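Local coordinates for protein Bug27 (Bordetella pertussis, PDB 2QPQ), which probably serves as a periplasmic solute-binding receptor of the Bug family, closing around a small ligand in Venus flytrap fashion, at residues A[22-27]-A[260-265]. Residues are numbered along the deposited sequence; the frame is centred on the assembly and turned at random.
Sequences TDMLAR and QKKLAD
Residues 22-27 and 260-265 run side by side as antiparallel helical segments, their directions 173° apart. The axes stay 12.6 Å from each other at closest approach, and even the nearest CA atoms, those of Leu25 and Leu263, are 9.0 Å apart. At such spacing no backbone atoms meet, and contact is made through the ends of long side chains, which bury 140 Å² counted over both segments. Two pairs carry it. In the more buried one, the methyl CD2 of Leu25 fits against the forked end of Leu263, 3.9 Å from Leu263 CD1 and just as far from Leu263 CD2, and 4.0 Å from Leu263 CG; the two side chains cross at a slant. Toward the partly exposed side, Met24 and Lys262 reach past each other in opposite directions, and Met24 SD lies 3.7 Å from Lys262 CE. Met24 starts with CG anti to the backbone N (chi1 176°), which carries the chain toward helix 257-266, and bends at its next two torsions bring CE to 4.3 Å from Leu263 CD1, linking the two pairs. Tyr268, in the loop after helix 257-266, touches both Met24 and Leu263, while Met70 and His230 on neighbouring strands pack on Leu25 and so place helix 21-35 against the sheet. Thr22 OG1, on the same helix, is hydrogen-bonded to a citrate that probably comes from the crystallisation liquor. Asp23 and Arg27 pair within their own segment, Arg27 NE meeting Asp23 OD1 at 2.7 Å; Lys261 and Asp265 make a weaker pair in theirs. Across the interface there is neither a hydrogen bond nor a salt bridge, so between these two segments the contact rests on non-directional dispersion and the burial of a small apolar surface, with Tyr268 adding to it.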
loop_
_atom_site.group_PDB
_atom_site.type_symbol
_atom_site.label_atom_id
_atom_site.label_comp_id
_atom_site.label_asym_id
_atom_site.label_seq_id
_atom_site.Cartn_x
_atom_site.Cartn_y
_atom_site.Cartn_z
ATOM N N THR A 22 3.219 2.845 6.066
ATOM C CA THR A 22 4.508 3.125 5.442
ATOM C C THR A 22 5.447 3.850 6.427
ATOM O O THR A 22 6.610 3.462 6.608
ATOM C CB THR A 22 4.318 3.942 4.140
ATOM O OG1 THR A 22 3.428 3.227 3.289
ATOM C CG2 THR A 22 5.645 4.108 3.413
ATOM N N ASP A 23 4.916 4.875 7.092
ATOM C CA ASP A 23 5.691 5.639 8.089
ATOM C C ASP A 23 6.019 4.723 9.288
ATOM O O ASP A 23 7.103 4.772 9.857
ATOM C CB ASP A 23 4.871 6.838 8.554
ATOM C CG ASP A 23 5.476 7.533 9.743
ATOM O OD1 ASP A 23 6.331 8.434 9.558
ATOM O OD2 ASP A 23 5.076 7.177 10.886
ATOM N N MET A 24 5.059 3.903 9.670
ATOM C CA MET A 24 5.233 3.039 10.861
ATOM C C MET A 24 6.421 2.071 10.616
ATOM O O MET A 24 7.306 1.904 11.466
ATOM C CB MET A 24 3.947 2.239 11.094
ATOM C CG MET A 24 4.035 1.220 12.251
ATOM S SD MET A 24 4.722 -0.398 11.827
ATOM C CE MET A 24 3.351 -1.191 10.981
ATOM N N LEU A 25 6.409 1.414 9.462
ATOM C CA LEU A 25 7.480 0.498 9.106
ATOM C C LEU A 25 8.840 1.190 8.952
ATOM O O LEU A 25 9.856 0.678 9.425
ATOM C CB LEU A 25 7.112 -0.261 7.845
ATOM C CG LEU A 25 5.931 -1.219 7.909
ATOM C CD1 LEU A 25 5.457 -1.562 6.478
ATOM C CD2 LEU A 25 6.318 -2.502 8.720
ATOM N N ALA A 26 8.872 2.334 8.269
ATOM C CA ALA A 26 10.115 3.101 8.178
ATOM C C ALA A 26 10.678 3.441 9.571
ATOM O O ALA A 26 11.862 3.234 9.833
ATOM C CB ALA A 26 9.932 4.388 7.295
ATOM N N ARG A 27 9.824 3.904 10.477
ATOM C CA ARG A 27 10.267 4.274 11.827
ATOM C C ARG A 27 10.670 3.043 12.658
ATOM O O ARG A 27 11.631 3.128 13.457
ATOM C CB ARG A 27 9.183 5.131 12.536
ATOM C CG ARG A 27 9.051 6.469 11.855
ATOM C CD ARG A 27 8.048 7.390 12.480
ATOM N NE ARG A 27 8.013 8.649 11.715
ATOM C CZ ARG A 27 8.855 9.661 11.876
ATOM N NH1 ARG A 27 9.823 9.588 12.806
ATOM N NH2 ARG A 27 8.721 10.753 11.124
ATOM N N GLN A 260 8.226 -9.246 14.195
ATOM C CA GLN A 260 7.283 -10.155 13.497
ATOM C C GLN A 260 5.913 -10.165 14.182
ATOM O O GLN A 260 4.866 -10.142 13.527
ATOM C CB GLN A 260 7.814 -11.602 13.443
ATOM C CG GLN A 260 8.978 -11.836 12.434
ATOM C CD GLN A 260 8.531 -11.662 10.996
ATOM O OE1 GLN A 260 7.526 -12.231 10.570
ATOM N NE2 GLN A 260 9.281 -10.860 10.231
ATOM N N LYS A 261 5.936 -10.208 15.510
ATOM C CA LYS A 261 4.692 -10.288 16.308
ATOM C C LYS A 261 3.869 -9.018 16.126
ATOM O O LYS A 261 2.685 -9.093 15.842
ATOM C CB LYS A 261 5.016 -10.512 17.802
ATOM C CG LYS A 261 3.832 -10.294 18.733
ATOM C CD LYS A 261 4.209 -10.362 20.205
ATOM C CE LYS A 261 2.955 -10.148 21.075
ATOM N NZ LYS A 261 1.878 -11.129 20.705
ATOM N N LYS A 262 4.524 -7.872 16.296
ATOM C CA LYS A 262 3.923 -6.567 16.131
ATOM C C LYS A 262 3.205 -6.466 14.806
ATOM O O LYS A 262 2.065 -6.033 14.763
ATOM C CB LYS A 262 4.968 -5.456 16.210
ATOM C CG LYS A 262 4.352 -4.071 16.207
ATOM C CD LYS A 262 5.354 -2.998 15.871
ATOM C CE LYS A 262 4.659 -1.764 15.296
ATOM N NZ LYS A 262 4.696 -0.565 16.180
ATOM N N LEU A 263 3.894 -6.817 13.720
ATOM C CA LEU A 263 3.294 -6.733 12.394
ATOM C C LEU A 263 2.138 -7.694 12.215
ATOM O O LEU A 263 1.097 -7.322 11.689
ATOM C CB LEU A 263 4.351 -6.981 11.316
ATOM C CG LEU A 263 5.135 -5.771 10.780
ATOM C CD1 LEU A 263 5.549 -4.773 11.815
ATOM C CD2 LEU A 263 6.347 -6.207 9.989
ATOM N N ALA A 264 2.323 -8.942 12.637
ATOM C CA ALA A 264 1.269 -9.921 12.462
ATOM C C ALA A 264 0.030 -9.474 13.211
ATOM O O ALA A 264 -1.081 -9.611 12.694
ATOM C CB ALA A 264 1.708 -11.302 12.944
ATOM N N ASP A 265 0.227 -8.938 14.421
ATOM C CA ASP A 265 -0.884 -8.521 15.281
ATOM C C ASP A 265 -1.690 -7.437 14.584
ATOM O O ASP A 265 -2.895 -7.336 14.803
ATOM C CB ASP A 265 -0.366 -7.954 16.601
ATOM C CG ASP A 265 0.089 -9.037 17.590
ATOM O OD1 ASP A 265 -0.038 -10.251 17.314
ATOM O OD2 ASP A 265 0.581 -8.642 18.661
#